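Local coordinates for protein agmatinase (Burkholderia thailandensis, PDB 4DZ4) that probably hydrolyses agmatine to putrescine and urea at a two-manganese centre of the kind used across the arginase family, at residues Y140-L145 / D287-A292; L157-F162 / Y242-I247; A196-G201 / E233-G238. All blocks are in the same frame, centred on the assembly; numbering follows the deposited sequence.

Interaction 1: Y140-L145 / D287-A292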
ATOM      1  N   TYR B 140      19.656   3.179 -18.822  1.00  9.45           N
ATOM      2  CA  TYR B 140      20.650   4.017 -19.493  1.00  9.46           C
ATOM      3  C   TYR B 140      22.058   3.724 -18.955  1.00  9.75           C
ATOM      4  O   TYR B 140      23.046   3.805 -19.707  1.00  9.70           O
ATOM      5  CB  TYR B 140      20.338   5.508 -19.326  1.00 10.12           C
ATOM      6  CG  TYR B 140      21.430   6.357 -19.940  1.00 10.56           C
ATOM      7  CD1 TYR B 140      21.422   6.647 -21.298  1.00 11.27           C
ATOM      8  CD2 TYR B 140      22.498   6.826 -19.155  1.00 11.05           C
ATOM      9  CE1 TYR B 140      22.444   7.399 -21.872  1.00 11.65           C
ATOM     10  CE2 TYR B 140      23.530   7.567 -19.717  1.00 11.77           C
ATOM     11  CZ  TYR B 140      23.480   7.862 -21.077  1.00 12.36           C
ATOM     12  OH  TYR B 140      24.494   8.605 -21.659  1.00 13.86           O
ATOM     13  N   ILE B 141      22.156   3.383 -17.665  1.00  9.17           N
ATOM     14  CA  ILE B 141      23.504   3.201 -17.061  1.00  9.88           C
ATOM     15  C   ILE B 141      24.362   2.184 -17.814  1.00 10.07           C
ATOM     16  O   ILE B 141      25.603   2.271 -17.806  1.00 10.14           O
ATOM     17  CB  ILE B 141      23.447   2.850 -15.547  1.00  9.62           C
ATOM     18  CG1 ILE B 141      22.962   1.398 -15.311  1.00  9.48           C
ATOM     19  CG2 ILE B 141      22.609   3.909 -14.788  1.00  9.90           C
ATOM     20  CD1 ILE B 141      23.057   0.923 -13.856  1.00  9.53           C
ATOM     21  N   THR B 142      23.719   1.217 -18.468  1.00  9.89           N
ATOM     22  CA  THR B 142      24.468   0.161 -19.138  1.00 10.21           C
ATOM     23  C   THR B 142      25.324   0.663 -20.322  1.00 10.56           C
ATOM     24  O   THR B 142      26.383   0.082 -20.631  1.00 10.95           O
ATOM     25  CB  THR B 142      23.530  -0.960 -19.570  1.00  9.97           C
ATOM     26  OG1 THR B 142      22.794  -1.410 -18.422  1.00  9.61           O
ATOM     27  CG2 THR B 142      24.335  -2.153 -20.163  1.00 10.57           C
ATOM     28  N   TYR B 143      24.892   1.757 -20.939  1.00 10.69           N
ATOM     29  CA  TYR B 143      25.657   2.333 -22.038  1.00 11.04           C
ATOM     30  C   TYR B 143      27.037   2.839 -21.565  1.00 11.12           C
ATOM     31  O   TYR B 143      28.057   2.369 -22.058  1.00 11.65           O
ATOM     32  CB  TYR B 143      24.810   3.407 -22.755  1.00 11.66           C
ATOM     33  CG  TYR B 143      25.512   4.157 -23.845  1.00 12.78           C
ATOM     34  CD1 TYR B 143      26.251   3.485 -24.846  1.00 13.30           C
ATOM     35  CD2 TYR B 143      25.409   5.554 -23.920  1.00 13.65           C
ATOM     36  CE1 TYR B 143      26.896   4.195 -25.852  1.00 14.24           C
ATOM     37  CE2 TYR B 143      26.074   6.274 -24.914  1.00 14.55           C
ATOM     38  CZ  TYR B 143      26.791   5.573 -25.893  1.00 15.12           C
ATOM     39  OH  TYR B 143      27.409   6.291 -26.882  1.00 16.06           O
ATOM     40  N   PRO B 144      27.095   3.760 -20.576  1.00 10.57           N
ATOM     41  CA  PRO B 144      28.458   4.118 -20.154  1.00 11.00           C
ATOM     42  C   PRO B 144      29.235   2.958 -19.522  1.00 10.98           C
ATOM     43  O   PRO B 144      30.469   2.899 -19.630  1.00 11.40           O
ATOM     44  CB  PRO B 144      28.241   5.244 -19.112  1.00 10.78           C
ATOM     45  CG  PRO B 144      26.749   5.235 -18.821  1.00 10.28           C
ATOM     46  CD  PRO B 144      26.102   4.727 -20.084  1.00 10.42           C
ATOM     47  N   LEU B 145      28.523   1.998 -18.919  1.00 10.71           N
ATOM     48  CA  LEU B 145      29.204   0.821 -18.381  1.00 11.10           C
ATOM     49  C   LEU B 145      29.844   0.029 -19.514  1.00 11.69           C
ATOM     50  O   LEU B 145      30.993  -0.414 -19.381  1.00 12.01           O
ATOM     51  CB  LEU B 145      28.236  -0.065 -17.574  1.00 10.78           C
ATOM     52  CG  LEU B 145      27.745   0.527 -16.231  1.00 10.57           C
ATOM     53  CD1 LEU B 145      26.744  -0.424 -15.577  1.00 10.16           C
ATOM     54  CD2 LEU B 145      28.902   0.827 -15.259  1.00 11.60           C
ATOM     55  N   ASP B 287      24.884  -6.318 -14.931  1.00 10.49           N
ATOM     56  CA  ASP B 287      24.109  -5.375 -14.143  1.00 10.27           C
ATOM     57  C   ASP B 287      22.665  -5.856 -14.022  1.00 10.12           C
ATOM     58  O   ASP B 287      22.228  -6.721 -14.788  1.00  9.92           O
ATOM     59  CB  ASP B 287      24.265  -3.924 -14.679  1.00 10.54           C
ATOM     60  CG  ASP B 287      23.731  -3.743 -16.087  1.00 10.74           C
ATOM     61  OD1 ASP B 287      22.631  -4.254 -16.408  1.00 10.77           O
ATOM     62  OD2 ASP B 287      24.396  -3.054 -16.890  1.00 11.55           O
ATOM     63  N   VAL B 288      21.982  -5.331 -13.010  1.00  9.45           N
ATOM     64  CA  VAL B 288      20.590  -5.658 -12.764  1.00  9.22           C
ATOM     65  C   VAL B 288      19.914  -4.308 -12.533  1.00  8.91           C
ATOM     66  O   VAL B 288      20.257  -3.604 -11.582  1.00  8.83           O
ATOM     67  CB  VAL B 288      20.448  -6.558 -11.523  1.00  9.70           C
ATOM     68  CG1 VAL B 288      18.974  -6.919 -11.314  1.00  9.84           C
ATOM     69  CG2 VAL B 288      21.334  -7.805 -11.667  1.00 10.41           C
ATOM     70  N   VAL B 289      18.984  -3.957 -13.424  1.00  8.44           N
ATOM     71  CA  VAL B 289      18.489  -2.572 -13.491  1.00  8.45           C
ATOM     72  C   VAL B 289      16.964  -2.487 -13.401  1.00  8.54           C
ATOM     73  O   VAL B 289      16.260  -3.503 -13.511  1.00  8.48           O
ATOM     74  CB  VAL B 289      18.912  -1.890 -14.806  1.00  8.43           C
ATOM     75  CG1 VAL B 289      20.458  -1.812 -14.852  1.00  8.95           C
ATOM     76  CG2 VAL B 289      18.368  -2.636 -16.041  1.00  8.75           C
ATOM     77  N   GLU B 290      16.511  -1.246 -13.171  1.00  8.28           N
ATOM     78  CA  GLU B 290      15.109  -0.788 -13.295  1.00  8.51           C
ATOM     79  C   GLU B 290      14.242  -1.201 -12.097  1.00  8.31           C
ATOM     80  O   GLU B 290      13.016  -1.080 -12.165  1.00  8.88           O
ATOM     81  CB  GLU B 290      14.476  -1.211 -14.632  1.00  9.02           C
ATOM     82  CG  GLU B 290      15.112  -0.559 -15.884  1.00 10.05           C
ATOM     83  CD  GLU B 290      14.671   0.895 -16.150  1.00 10.98           C
ATOM     84  OE1 GLU B 290      13.844   1.476 -15.426  1.00 12.21           O
ATOM     85  OE2 GLU B 290      15.169   1.482 -17.113  1.00 11.28           O
ATOM     86  N   VAL B 291      14.847  -1.645 -10.997  1.00  8.12           N
ATOM     87  CA  VAL B 291      14.030  -1.830  -9.773  1.00  7.95           C
ATOM     88  C   VAL B 291      13.597  -0.433  -9.253  1.00  8.13           C
ATOM     89  O   VAL B 291      14.449   0.452  -9.066  1.00  8.41           O
ATOM     90  CB  VAL B 291      14.807  -2.607  -8.697  1.00  7.95           C
ATOM     91  CG1 VAL B 291      13.999  -2.631  -7.397  1.00  7.85           C
ATOM     92  CG2 VAL B 291      15.112  -4.062  -9.180  1.00  7.88           C
ATOM     93  N   ALA B 292      12.284  -0.241  -9.054  1.00  8.50           N
ATOM     94  CA  ALA B 292      11.731   1.041  -8.597  1.00  8.94           C
ATOM     95  C   ALA B 292      10.904   0.758  -7.334  1.00  9.40           C
ATOM     96  O   ALA B 292       9.747   0.331  -7.429  1.00  9.35           O
ATOM     97  CB  ALA B 292      10.883   1.672  -9.712  1.00  8.65           C
TER
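Thr142 and Asp287 form the polar part of this contact. The threonine hydroxyl OG1 donates to Asp287 OD2 over 2.8 Å, and it meets that oxygen from above the carboxylate plane, 36° out of it. Asp287 CG is tucked between its own backbone N and carbonyl carbon (chi1 63°), while Thr142 OG1 stands anti to its carbonyl carbon (chi1 -55°); with these torsions the carboxylate and the hydroxyl meet between the strand and the first turn of the helix. The carboxylate has further partners on strand 240-246: Tyr242 OH bonds to OD2 and Thr244 OG1 to OD1.

Two methyls also lie against OD2. Thr142 CG2 comes to 3.4 Å from Asp287 OD2, and Leu145 CD1, one helical turn further along, approaches the same oxygen to 3.8 Å. A separate apolar pair, Ile141 and Val289, pass alongside one another, running opposite ways, with Ile141 CD1 3.9 Å from Val289 CG1. Val289 also packs against the metal-site residues His139 and Asp246.

The start of helix 142-153 is thereby joined to the C-terminal end of strand 282-289, where a parallel sheet of the arginase fold carries its metal site. Every touching residue is buried. Three hydroxyls grip the carboxylate, two on OD2 and one on OD1, which probably offsets the cost of burying its charge. Through Thr244, which bonds to both Asp287 OD1 and NE2 of the manganese ligand His139, Asp287 probably acts as an outer-shell residue helping to position His139.

Interaction 2: L157-F162 / Y242-I247. With MN (manganese (II) ion), chain P; MN (manganese (II) ion), chain Q.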
ATOM      1  N   LEU B 157      31.659  -6.331 -27.927  1.00 19.33           N
ATOM      2  CA  LEU B 157      31.298  -7.301 -26.897  1.00 18.47           C
ATOM      3  C   LEU B 157      30.012  -8.020 -27.270  1.00 17.66           C
ATOM      4  O   LEU B 157      29.213  -7.493 -28.037  1.00 17.48           O
ATOM      5  CB  LEU B 157      31.085  -6.586 -25.554  1.00 17.84           C
ATOM      6  CG  LEU B 157      32.310  -5.819 -25.052  1.00 19.01           C
ATOM      7  CD1 LEU B 157      31.932  -4.900 -23.896  1.00 18.04           C
ATOM      8  CD2 LEU B 157      33.405  -6.794 -24.653  1.00 20.21           C
ATOM      9  N   SER B 158      29.820  -9.215 -26.722  1.00 16.94           N
ATOM     10  CA  SER B 158      28.525  -9.882 -26.805  1.00 16.19           C
ATOM     11  C   SER B 158      27.638  -9.370 -25.687  1.00 15.06           C
ATOM     12  O   SER B 158      28.068  -9.307 -24.516  1.00 15.03           O
ATOM     13  CB  SER B 158      28.700 -11.393 -26.675  1.00 16.64           C
ATOM     14  OG  SER B 158      29.126 -11.922 -27.906  1.00 17.13           O
ATOM     15  N   LEU B 159      26.415  -8.970 -26.035  1.00 14.14           N
ATOM     16  CA  LEU B 159      25.457  -8.562 -25.007  1.00 13.20           C
ATOM     17  C   LEU B 159      24.430  -9.665 -24.780  1.00 12.76           C
ATOM     18  O   LEU B 159      23.860 -10.216 -25.740  1.00 13.08           O
ATOM     19  CB  LEU B 159      24.752  -7.265 -25.387  1.00 12.93           C
ATOM     20  CG  LEU B 159      23.936  -6.606 -24.262  1.00 13.26           C
ATOM     21  CD1 LEU B 159      24.862  -6.002 -23.204  1.00 13.25           C
ATOM     22  CD2 LEU B 159      23.025  -5.531 -24.856  1.00 12.90           C
ATOM     23  N   ILE B 160      24.221  -9.995 -23.517  1.00 11.88           N
ATOM     24  CA  ILE B 160      23.126 -10.907 -23.138  1.00 11.82           C
ATOM     25  C   ILE B 160      22.153 -10.034 -22.349  1.00 11.02           C
ATOM     26  O   ILE B 160      22.445  -9.597 -21.250  1.00 10.91           O
ATOM     27  CB  ILE B 160      23.601 -12.100 -22.281  1.00 12.27           C
ATOM     28  CG1 ILE B 160      24.652 -12.938 -23.036  1.00 13.18           C
ATOM     29  CG2 ILE B 160      22.375 -12.952 -21.904  1.00 12.38           C
ATOM     30  CD1 ILE B 160      25.290 -14.020 -22.172  1.00 13.48           C
ATOM     31  N   HIS B 161      20.982  -9.803 -22.923  1.00 10.86           N
ATOM     32  CA  HIS B 161      20.089  -8.717 -22.466  1.00 10.48           C
ATOM     33  C   HIS B 161      18.714  -9.258 -22.149  1.00 10.60           C
ATOM     34  O   HIS B 161      18.033  -9.755 -23.042  1.00 11.01           O
ATOM     35  CB  HIS B 161      20.085  -7.686 -23.588  1.00 10.74           C
ATOM     36  CG  HIS B 161      19.108  -6.543 -23.424  1.00 10.49           C
ATOM     37  ND1 HIS B 161      18.718  -5.792 -24.489  1.00 10.92           N
ATOM     38  CD2 HIS B 161      18.489  -5.997 -22.312  1.00 10.31           C
ATOM     39  CE1 HIS B 161      17.870  -4.830 -24.078  1.00 10.44           C
ATOM     40  NE2 HIS B 161      17.724  -4.947 -22.756  1.00 10.33           N
ATOM     41  N   PHE B 162      18.346  -9.248 -20.866  1.00  9.99           N
ATOM     42  CA  PHE B 162      17.028  -9.729 -20.438  1.00 10.06           C
ATOM     43  C   PHE B 162      16.140  -8.492 -20.262  1.00  9.84           C
ATOM     44  O   PHE B 162      16.508  -7.583 -19.506  1.00  9.61           O
ATOM     45  CB  PHE B 162      17.133 -10.467 -19.104  1.00 10.10           C
ATOM     46  CG  PHE B 162      17.847 -11.782 -19.178  1.00 10.87           C
ATOM     47  CD1 PHE B 162      17.132 -12.984 -19.244  1.00 11.30           C
ATOM     48  CD2 PHE B 162      19.243 -11.830 -19.142  1.00 10.93           C
ATOM     49  CE1 PHE B 162      17.781 -14.221 -19.312  1.00 12.19           C
ATOM     50  CE2 PHE B 162      19.908 -13.068 -19.176  1.00 11.47           C
ATOM     51  CZ  PHE B 162      19.182 -14.255 -19.258  1.00 11.92           C
ATOM     52  N   TYR B 242      28.739  -9.390 -21.732  1.00 13.05           N
ATOM     53  CA  TYR B 242      28.230  -8.574 -20.626  1.00 12.41           C
ATOM     54  C   TYR B 242      26.744  -8.909 -20.497  1.00 11.74           C
ATOM     55  O   TYR B 242      26.030  -8.902 -21.491  1.00 11.79           O
ATOM     56  CB  TYR B 242      28.409  -7.093 -20.957  1.00 12.45           C
ATOM     57  CG  TYR B 242      28.028  -6.138 -19.825  1.00 12.14           C
ATOM     58  CD1 TYR B 242      26.689  -5.767 -19.611  1.00 11.75           C
ATOM     59  CD2 TYR B 242      28.999  -5.631 -18.969  1.00 12.54           C
ATOM     60  CE1 TYR B 242      26.346  -4.896 -18.584  1.00 11.56           C
ATOM     61  CE2 TYR B 242      28.674  -4.747 -17.944  1.00 12.35           C
ATOM     62  CZ  TYR B 242      27.345  -4.389 -17.753  1.00 11.73           C
ATOM     63  OH  TYR B 242      26.994  -3.516 -16.744  1.00 11.47           O
ATOM     64  N   LEU B 243      26.283  -9.197 -19.282  1.00 11.35           N
ATOM     65  CA  LEU B 243      24.882  -9.594 -19.090  1.00 11.14           C
ATOM     66  C   LEU B 243      24.157  -8.445 -18.423  1.00 10.72           C
ATOM     67  O   LEU B 243      24.576  -7.998 -17.352  1.00 11.10           O
ATOM     68  CB  LEU B 243      24.823 -10.840 -18.205  1.00 11.22           C
ATOM     69  CG  LEU B 243      23.457 -11.519 -18.026  1.00 11.06           C
ATOM     70  CD1 LEU B 243      23.597 -13.024 -17.843  1.00 11.43           C
ATOM     71  CD2 LEU B 243      22.709 -10.897 -16.836  1.00 10.52           C
ATOM     72  N   THR B 244      23.073  -7.976 -19.032  1.00 10.80           N
ATOM     73  CA  THR B 244      22.317  -6.853 -18.474  1.00 10.60           C
ATOM     74  C   THR B 244      20.897  -7.338 -18.235  1.00 10.59           C
ATOM     75  O   THR B 244      20.237  -7.815 -19.159  1.00 11.06           O
ATOM     76  CB  THR B 244      22.411  -5.579 -19.362  1.00 10.82           C
ATOM     77  OG1 THR B 244      21.613  -4.530 -18.799  1.00 11.00           O
ATOM     78  CG2 THR B 244      21.959  -5.840 -20.821  1.00 11.19           C
ATOM     79  N   PHE B 245      20.468  -7.282 -16.988  1.00 10.09           N
ATOM     80  CA  PHE B 245      19.157  -7.810 -16.619  1.00 10.20           C
ATOM     81  C   PHE B 245      18.225  -6.688 -16.188  1.00  9.97           C
ATOM     82  O   PHE B 245      18.372  -6.152 -15.083  1.00  9.89           O
ATOM     83  CB  PHE B 245      19.279  -8.857 -15.504  1.00 10.73           C
ATOM     84  CG  PHE B 245      18.077  -9.755 -15.396  1.00 11.06           C
ATOM     85  CD1 PHE B 245      16.869  -9.251 -14.922  1.00 11.30           C
ATOM     86  CD2 PHE B 245      18.148 -11.109 -15.799  1.00 11.60           C
ATOM     87  CE1 PHE B 245      15.724 -10.051 -14.844  1.00 11.11           C
ATOM     88  CE2 PHE B 245      17.024 -11.927 -15.689  1.00 11.95           C
ATOM     89  CZ  PHE B 245      15.805 -11.402 -15.214  1.00 11.93           C
ATOM     90  N   ASP B 246      17.269  -6.355 -17.046  1.00 10.37           N
ATOM     91  CA  ASP B 246      16.225  -5.372 -16.711  1.00 10.20           C
ATOM     92  C   ASP B 246      15.123  -6.182 -16.023  1.00  9.80           C
ATOM     93  O   ASP B 246      14.589  -7.096 -16.614  1.00  9.79           O
ATOM     94  CB  ASP B 246      15.768  -4.672 -18.003  1.00 10.67           C
ATOM     95  CG  ASP B 246      14.606  -3.638 -17.789  1.00 10.83           C
ATOM     96  OD1 ASP B 246      13.938  -3.668 -16.738  1.00 10.79           O
ATOM     97  OD2 ASP B 246      14.367  -2.821 -18.712  1.00 11.52           O
ATOM     98  N   ILE B 247      14.840  -5.882 -14.753  1.00  9.04           N
ATOM     99  CA  ILE B 247      13.849  -6.626 -13.975  1.00  9.43           C
ATOM    100  C   ILE B 247      12.464  -6.694 -14.654  1.00  9.38           C
ATOM    101  O   ILE B 247      11.702  -7.641 -14.411  1.00  9.29           O
ATOM    102  CB  ILE B 247      13.776  -6.100 -12.521  1.00  9.26           C
ATOM    103  CG1 ILE B 247      13.320  -7.227 -11.539  1.00  9.94           C
ATOM    104  CG2 ILE B 247      12.918  -4.812 -12.442  1.00  9.07           C
ATOM    105  CD1 ILE B 247      14.209  -8.460 -11.466  1.00 10.40           C
TER
HETATM  106 MN    MN P 401      15.648  -1.772 -20.687  0.78 14.69          MN
HETATM  107 MN    MN Q 402      12.646  -2.734 -20.013  1.00 13.04          MN
HETATM  108  O   HOH W   1      13.783  -1.304 -20.993  1.00 13.72           O
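Phe162 and Phe245 lean together from adjacent strands with ring planes only 21° from parallel, but displaced so far that there is little overlap, the centroids 4.9 Å from each other. Over one face of Phe245 lies Phe162 CB, shifted toward the rim, 3.8 Å from the Phe245 centroid and 22° off the normal, a CH-pi contact. Phe245 CG anti to its backbone N (chi1 -161°) and Phe162 CG beside its own N bring the two side chains together. Leu243 CD1 meets the edge of the Phe162 ring, 3.9 Å from Phe162 CE2.

On the opposite face of the sheet, Thr244 CG2 is flanked by Leu159 CD1 and His161 CD2, each 3.8 Å away. Thr244 and His161 run alongside each other in the same direction, and His161 NE2 bonds to OD2 of the metal ligand Asp163. At the strand end Asp246 OD2 bridges both manganese ions, 2.2 Å to the chain Q ion and a longer 2.6 Å to the chain P ion, which also share a water.

Five backbone hydrogen bonds, from Tyr242 N to Ser158 O through to Asp246 N to Phe162 O, fix the parallel register. As in the arginase α/β fold, these central strands deliver Asp246, and Asp163 just beyond 158-162, from their C-terminal ends. Strand 198-202 flanks 158-162 and strand 282-289 flanks 240-246; helix 300-323 packs on Leu243 and Phe245, and helix 142-153 on Tyr242.

Interaction 3: A196-G201 / E233-G238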
ATOM      1  N   ALA B 196      26.243 -11.672 -32.437  1.00 17.93           N
ATOM      2  CA  ALA B 196      26.691 -12.454 -31.281  1.00 17.06           C
ATOM      3  C   ALA B 196      26.077 -11.931 -29.990  1.00 15.97           C
ATOM      4  O   ALA B 196      26.598 -12.176 -28.893  1.00 16.03           O
ATOM      5  CB  ALA B 196      28.231 -12.476 -31.201  1.00 17.78           C
ATOM      6  N   SER B 197      24.920 -11.275 -30.106  1.00 14.90           N
ATOM      7  CA  SER B 197      24.204 -10.747 -28.944  1.00 13.45           C
ATOM      8  C   SER B 197      22.787 -11.272 -28.963  1.00 13.19           C
ATOM      9  O   SER B 197      22.290 -11.698 -29.996  1.00 12.92           O
ATOM     10  CB  SER B 197      24.170  -9.212 -28.989  1.00 13.06           C
ATOM     11  OG  SER B 197      25.478  -8.697 -28.740  1.00 13.13           O
ATOM     12  N   VAL B 198      22.131 -11.214 -27.819  1.00 12.61           N
ATOM     13  CA  VAL B 198      20.806 -11.833 -27.711  1.00 12.87           C
ATOM     14  C   VAL B 198      19.952 -11.097 -26.695  1.00 12.39           C
ATOM     15  O   VAL B 198      20.437 -10.689 -25.616  1.00 12.10           O
ATOM     16  CB  VAL B 198      20.922 -13.352 -27.381  1.00 13.49           C
ATOM     17  CG1 VAL B 198      21.673 -13.586 -26.059  1.00 13.36           C
ATOM     18  CG2 VAL B 198      19.538 -14.017 -27.377  1.00 13.41           C
ATOM     19  N   GLN B 199      18.671 -10.950 -27.036  1.00 12.06           N
ATOM     20  CA  GLN B 199      17.718 -10.252 -26.187  1.00 12.10           C
ATOM     21  C   GLN B 199      16.623 -11.253 -25.822  1.00 11.91           C
ATOM     22  O   GLN B 199      16.080 -11.910 -26.698  1.00 13.15           O
ATOM     23  CB  GLN B 199      17.179  -9.035 -26.925  1.00 11.94           C
ATOM     24  CG  GLN B 199      18.287  -8.009 -27.210  1.00 12.18           C
ATOM     25  CD  GLN B 199      17.812  -6.786 -27.971  1.00 12.89           C
ATOM     26  OE1 GLN B 199      17.158  -6.888 -29.016  1.00 13.83           O
ATOM     27  NE2 GLN B 199      18.118  -5.599 -27.426  1.00 12.95           N
ATOM     28  N   VAL B 200      16.339 -11.365 -24.533  1.00 11.37           N
ATOM     29  CA  VAL B 200      15.525 -12.464 -23.988  1.00 11.52           C
ATOM     30  C   VAL B 200      14.338 -11.895 -23.189  1.00 10.84           C
ATOM     31  O   VAL B 200      14.527 -11.084 -22.272  1.00 10.76           O
ATOM     32  CB  VAL B 200      16.353 -13.353 -23.039  1.00 11.84           C
ATOM     33  CG1 VAL B 200      15.501 -14.528 -22.549  1.00 12.50           C
ATOM     34  CG2 VAL B 200      17.610 -13.896 -23.744  1.00 12.51           C
ATOM     35  N   GLY B 201      13.127 -12.332 -23.533  1.00 10.92           N
ATOM     36  CA  GLY B 201      11.906 -11.886 -22.854  1.00 10.67           C
ATOM     37  C   GLY B 201      11.221 -10.704 -23.549  1.00 10.68           C
ATOM     38  O   GLY B 201      10.199 -10.186 -23.068  1.00 10.13           O
ATOM     39  N   GLU B 233      23.947 -19.682 -25.276  1.00 20.61           N
ATOM     40  CA  GLU B 233      25.311 -20.219 -25.345  1.00 22.40           C
ATOM     41  C   GLU B 233      25.787 -20.318 -26.788  1.00 22.58           C
ATOM     42  O   GLU B 233      26.937 -19.978 -27.113  1.00 23.16           O
ATOM     43  CB  GLU B 233      25.358 -21.605 -24.715  1.00 24.90           C
ATOM     44  CG  GLU B 233      25.149 -21.615 -23.218  1.00 26.09           C
ATOM     45  CD  GLU B 233      25.298 -23.016 -22.671  1.00 28.89           C
ATOM     46  OE1 GLU B 233      24.389 -23.844 -22.903  1.00 31.70           O
ATOM     47  OE2 GLU B 233      26.340 -23.307 -22.049  1.00 29.40           O
ATOM     48  N   SER B 234      24.883 -20.752 -27.662  1.00 22.63           N
ATOM     49  CA  SER B 234      25.176 -20.913 -29.076  1.00 23.32           C
ATOM     50  C   SER B 234      25.515 -19.576 -29.744  1.00 22.62           C
ATOM     51  O   SER B 234      26.423 -19.480 -30.572  1.00 22.87           O
ATOM     52  CB  SER B 234      23.996 -21.552 -29.796  1.00 24.07           C
ATOM     53  OG  SER B 234      24.392 -21.863 -31.117  1.00 26.94           O
ATOM     54  N   ILE B 235      24.784 -18.539 -29.353  1.00 20.55           N
ATOM     55  CA  ILE B 235      24.966 -17.215 -29.935  1.00 19.61           C
ATOM     56  C   ILE B 235      26.275 -16.544 -29.472  1.00 19.17           C
ATOM     57  O   ILE B 235      27.019 -15.994 -30.295  1.00 19.92           O
ATOM     58  CB  ILE B 235      23.746 -16.320 -29.613  1.00 18.42           C
ATOM     59  CG1 ILE B 235      22.548 -16.778 -30.449  1.00 18.23           C
ATOM     60  CG2 ILE B 235      24.077 -14.845 -29.865  1.00 17.75           C
ATOM     61  CD1 ILE B 235      21.189 -16.339 -29.943  1.00 17.57           C
ATOM     62  N   VAL B 236      26.552 -16.585 -28.172  1.00 18.70           N
ATOM     63  CA  VAL B 236      27.725 -15.869 -27.648  1.00 18.98           C
ATOM     64  C   VAL B 236      29.040 -16.662 -27.745  1.00 19.90           C
ATOM     65  O   VAL B 236      30.126 -16.076 -27.717  1.00 20.46           O
ATOM     66  CB  VAL B 236      27.512 -15.307 -26.212  1.00 18.23           C
ATOM     67  CG1 VAL B 236      26.257 -14.430 -26.159  1.00 17.35           C
ATOM     68  CG2 VAL B 236      27.430 -16.428 -25.177  1.00 18.63           C
ATOM     69  N   GLY B 237      28.936 -17.985 -27.863  1.00 20.89           N
ATOM     70  CA  GLY B 237      30.119 -18.856 -27.900  1.00 22.39           C
ATOM     71  C   GLY B 237      31.058 -18.495 -26.760  1.00 22.25           C
ATOM     72  O   GLY B 237      30.636 -18.421 -25.604  1.00 22.02           O
ATOM     73  N   GLY B 238      32.330 -18.240 -27.087  1.00 23.52           N
ATOM     74  CA  GLY B 238      33.296 -17.880 -26.053  1.00 23.68           C
ATOM     75  C   GLY B 238      33.697 -16.411 -26.059  1.00 22.95           C
ATOM     76  O   GLY B 238      34.738 -16.039 -25.486  1.00 23.28           O
TER
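Ile235 meets Val198 and the backbone beside it because its branches diverge: CG2 is anti to its backbone N, CG1 anti to its carbonyl carbon (chi1 -73°), and chi2 of 160° extends CD1 outward. On the strand, Val198 CG2 is anti to the backbone N, its sister CG1 taking the place between N and the carbonyl carbon (chi1 59°). The two side chains then cross at a slant, an apolar pair with Ile235 CD1 3.8 Å from Val198 CG2 and 3.9 Å from Val198 CB. The other branch, Ile235 CG2, rests on backbone, 3.5 Å from Ala196 C and 3.6 Å from Ser197 O. Val236 CG1 adds a contact to Ala196 O at 3.6 Å.

Helix 225-236, which leads into strand 240-246, thus covers with its last turn the sheet face bearing Val198, as in a parallel α/β fold. The helix gives way at Gly237, which has positive phi and whose N still bonds to Glu233 O.

All the close approaches across the contact involve methyl groups. The two carbonyl oxygens they touch are satisfied by other strands, Ala196 O by Ser158 OG and Ser197 O by Asn213 ND2, so the helix end needs to offer only methyl surface here.

How the interactions relate
From the N terminus, the chain passes first through 140-145, then 157-162 and 196-201; their partners follow in reverse order, 233-238, 242-247 and 287-292. Interaction 3 therefore closes the innermost loop, interaction 2 encloses it, and interaction 1 encloses both; none cross. Strand 282-289 serves interaction 1, 240-246 and 158-162 interaction 2, and 198-202 interaction 3; in this order they are neighbours in one parallel sheet, to which interactions 1 and 3 tie helices 142-153 and 225-236. Interactions 1 and 2 touch, their centres 10 Å apart. Interactions 2 and 3 touch too, with His161 O 2.8 Å from Val200 N. Interactions 1 and 3 stay about 10 Å apart at their nearest atoms.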